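Local structure of NADPH-dependent aldehyde reductase YqhD (Escherichia coli, 4QGS) at residues A[44-49]-A[106-111]. The protein reduces a broad range of short-chain aldehydes to the corresponding alcohols with NADPH, using one zinc ion per subunit. Residues are numbered along the deposited sequence; the frame is centred on the assembly and turned at random.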
ATOM      1  N   LEU A  44      21.787  -9.916  -5.434  1.00 25.47           N
ATOM      2  CA  LEU A  44      21.607  -8.586  -6.007  1.00 24.19           C
ATOM      3  C   LEU A  44      20.737  -7.738  -5.083  1.00 22.28           C
ATOM      4  O   LEU A  44      19.562  -8.051  -4.853  1.00 22.06           O
ATOM      5  CB  LEU A  44      20.975  -8.657  -7.405  1.00 27.43           C
ATOM      6  CG  LEU A  44      20.765  -7.286  -8.063  1.00 26.92           C
ATOM      7  CD1 LEU A  44      22.086  -6.609  -8.362  1.00 29.80           C
ATOM      8  CD2 LEU A  44      19.922  -7.412  -9.332  1.00 28.93           C
ATOM      9  N   ILE A  45      21.331  -6.678  -4.552  1.00 22.77           N
ATOM     10  CA  ILE A  45      20.626  -5.681  -3.758  1.00 21.01           C
ATOM     11  C   ILE A  45      20.029  -4.621  -4.683  1.00 23.46           C
ATOM     12  O   ILE A  45      20.749  -3.984  -5.437  1.00 27.84           O
ATOM     13  CB  ILE A  45      21.566  -4.994  -2.764  1.00 19.76           C
ATOM     14  CG1 ILE A  45      22.140  -6.009  -1.782  1.00 23.59           C
ATOM     15  CG2 ILE A  45      20.846  -3.843  -2.036  1.00 22.37           C
ATOM     16  CD1 ILE A  45      23.031  -5.361  -0.728  1.00 24.98           C
ATOM     17  N   THR A  46      18.713  -4.449  -4.625  1.00 25.19           N
ATOM     18  CA  THR A  46      18.048  -3.454  -5.459  1.00 20.76           C
ATOM     19  C   THR A  46      17.572  -2.280  -4.613  1.00 26.07           C
ATOM     20  O   THR A  46      17.180  -2.453  -3.462  1.00 24.06           O
ATOM     21  CB  THR A  46      16.855  -4.063  -6.200  1.00 24.83           C
ATOM     22  OG1 THR A  46      15.924  -4.570  -5.242  1.00 22.85           O
ATOM     23  CG2 THR A  46      17.303  -5.203  -7.104  1.00 25.24           C
ATOM     24  N   TYR A  47      17.611  -1.077  -5.174  1.00 26.12           N
ATOM     25  CA  TYR A  47      17.069   0.071  -4.458  1.00 25.43           C
ATOM     26  C   TYR A  47      16.605   1.168  -5.408  1.00 29.14           C
ATOM     27  O   TYR A  47      16.710   1.035  -6.630  1.00 30.95           O
ATOM     28  CB  TYR A  47      18.085   0.632  -3.469  1.00 19.10           C
ATOM     29  CG  TYR A  47      19.426   1.003  -4.065  1.00 26.61           C
ATOM     30  CD1 TYR A  47      19.655   2.276  -4.573  1.00 33.65           C
ATOM     31  CD2 TYR A  47      20.469   0.088  -4.099  1.00 35.00           C
ATOM     32  CE1 TYR A  47      20.887   2.619  -5.111  1.00 36.63           C
ATOM     33  CE2 TYR A  47      21.697   0.421  -4.632  1.00 39.22           C
ATOM     34  CZ  TYR A  47      21.901   1.684  -5.136  1.00 42.65           C
ATOM     35  OH  TYR A  47      23.126   2.015  -5.670  1.00 57.28           O
ATOM     36  N   GLY A  48      16.090   2.245  -4.827  1.00 28.64           N
ATOM     37  CA  GLY A  48      15.406   3.271  -5.590  1.00 31.87           C
ATOM     38  C   GLY A  48      16.286   4.449  -5.941  1.00 28.63           C
ATOM     39  O   GLY A  48      17.297   4.294  -6.628  1.00 30.28           O
ATOM     40  N   GLY A  49      15.900   5.622  -5.450  1.00 30.84           N
ATOM     41  CA  GLY A  49      16.536   6.871  -5.824  1.00 33.60           C
ATOM     42  C   GLY A  49      17.834   7.217  -5.120  1.00 43.02           C
ATOM     43  O   GLY A  49      18.492   8.185  -5.501  1.00 42.20           O
ATOM     44  N   GLY A 106       7.639   0.363  -1.228  1.00 30.50           N
ATOM     45  CA  GLY A 106       6.799  -0.484  -2.062  1.00 34.51           C
ATOM     46  C   GLY A 106       7.160  -0.491  -3.533  1.00 35.96           C
ATOM     47  O   GLY A 106       6.961  -1.488  -4.233  1.00 34.24           O
ATOM     48  N   SER A 107       7.675   0.633  -4.011  1.00 27.19           N
ATOM     49  CA  SER A 107       8.124   0.746  -5.393  1.00 27.80           C
ATOM     50  C   SER A 107       9.305  -0.185  -5.676  1.00 35.79           C
ATOM     51  O   SER A 107       9.333  -0.883  -6.691  1.00 33.86           O
ATOM     52  CB  SER A 107       8.509   2.191  -5.702  1.00 40.16           C
ATOM     53  OG  SER A 107       8.912   2.331  -7.052  1.00 53.80           O
ATOM     54  N   VAL A 108      10.280  -0.193  -4.774  1.00 30.79           N
ATOM     55  CA  VAL A 108      11.445  -1.056  -4.936  1.00 31.69           C
ATOM     56  C   VAL A 108      11.019  -2.507  -4.812  1.00 27.78           C
ATOM     57  O   VAL A 108      11.449  -3.366  -5.585  1.00 26.93           O
ATOM     58  CB  VAL A 108      12.548  -0.731  -3.896  1.00 30.02           C
ATOM     59  CG1 VAL A 108      13.716  -1.719  -4.005  1.00 25.48           C
ATOM     60  CG2 VAL A 108      13.042   0.694  -4.074  1.00 28.67           C
ATOM     61  N   LEU A 109      10.155  -2.769  -3.839  1.00 25.52           N
ATOM     62  CA  LEU A 109       9.644  -4.115  -3.615  1.00 27.69           C
ATOM     63  C   LEU A 109       8.914  -4.633  -4.845  1.00 31.47           C
ATOM     64  O   LEU A 109       9.194  -5.732  -5.320  1.00 28.25           O
ATOM     65  CB  LEU A 109       8.717  -4.136  -2.403  1.00 27.44           C
ATOM     66  CG  LEU A 109       8.049  -5.475  -2.104  1.00 28.27           C
ATOM     67  CD1 LEU A 109       9.097  -6.537  -1.794  1.00 28.98           C
ATOM     68  CD2 LEU A 109       7.073  -5.325  -0.955  1.00 31.60           C
ATOM     69  N   ASP A 110       7.994  -3.830  -5.373  1.00 34.88           N
ATOM     70  CA  ASP A 110       7.172  -4.251  -6.505  1.00 32.96           C
ATOM     71  C   ASP A 110       8.014  -4.554  -7.742  1.00 26.38           C
ATOM     72  O   ASP A 110       7.823  -5.575  -8.404  1.00 29.76           O
ATOM     73  CB  ASP A 110       6.125  -3.184  -6.828  1.00 32.56           C
ATOM     74  CG  ASP A 110       4.993  -3.162  -5.825  1.00 43.54           C
ATOM     75  OD1 ASP A 110       4.945  -4.070  -4.965  1.00 41.00           O
ATOM     76  OD2 ASP A 110       4.140  -2.252  -5.907  1.00 47.17           O
ATOM     77  N   GLY A 111       8.951  -3.667  -8.043  1.00 23.43           N
ATOM     78  CA  GLY A 111       9.819  -3.853  -9.184  1.00 26.53           C
ATOM     79  C   GLY A 111      10.679  -5.087  -9.011  1.00 30.74           C
ATOM     80  O   GLY A 111      10.968  -5.803  -9.963  1.00 28.42           O
TER
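V108 carries the whole contact from the side of helix 106-119, its two methyl groups splayed over the backbone that leaves strand 42-46. V108 CG1, anti to the backbone N (chi1 175°), rests against T46 and Y47, and lies 3.6 Å from T46 O. The same methyl, V108 CG1, is 3.8 Å from Y47 CA. V108 CG2, turned to the N-terminal side of the helix, meets the next peptide along, with G48 N 3.5 Å away. These are van der Waals touches of methyl on main chain, and the Y47 side chain takes no share in them, since it leaves on the other side toward strand 69-73 and helix 57-64. G48 brings no side chain of its own; a beta carbon on it would sit tight against V108 CG2.

The setting is the Rossmann-like nucleotide-binding half of an iron-containing alcohol dehydrogenase. Strand 42-46 lies next to 99-104 in the parallel sheet, and the turn after 99-104 leads straight into helix 106-119. Both segments supply NADP(+)-binding residues, G49 on one and G106, S107 and D110 on the other, so V108 brings the helix that carries three of these residues against the chain leading to the fourth. With an alanine here both methyls would be gone, which is likely to open a gap next to T46 O and G48 N and leave the chain toward G49 less firmly placed against the helix.

The T46 side chain adds a polar group beside V108. Its chi1 of 60° swings the hydroxyl toward the helix, where T46 OG1 passes V108 CG1 at 3.8 Å and is hydrogen-bonded to the hydroxyl of T112, one turn further along; that hydroxyl also bonds V108 O.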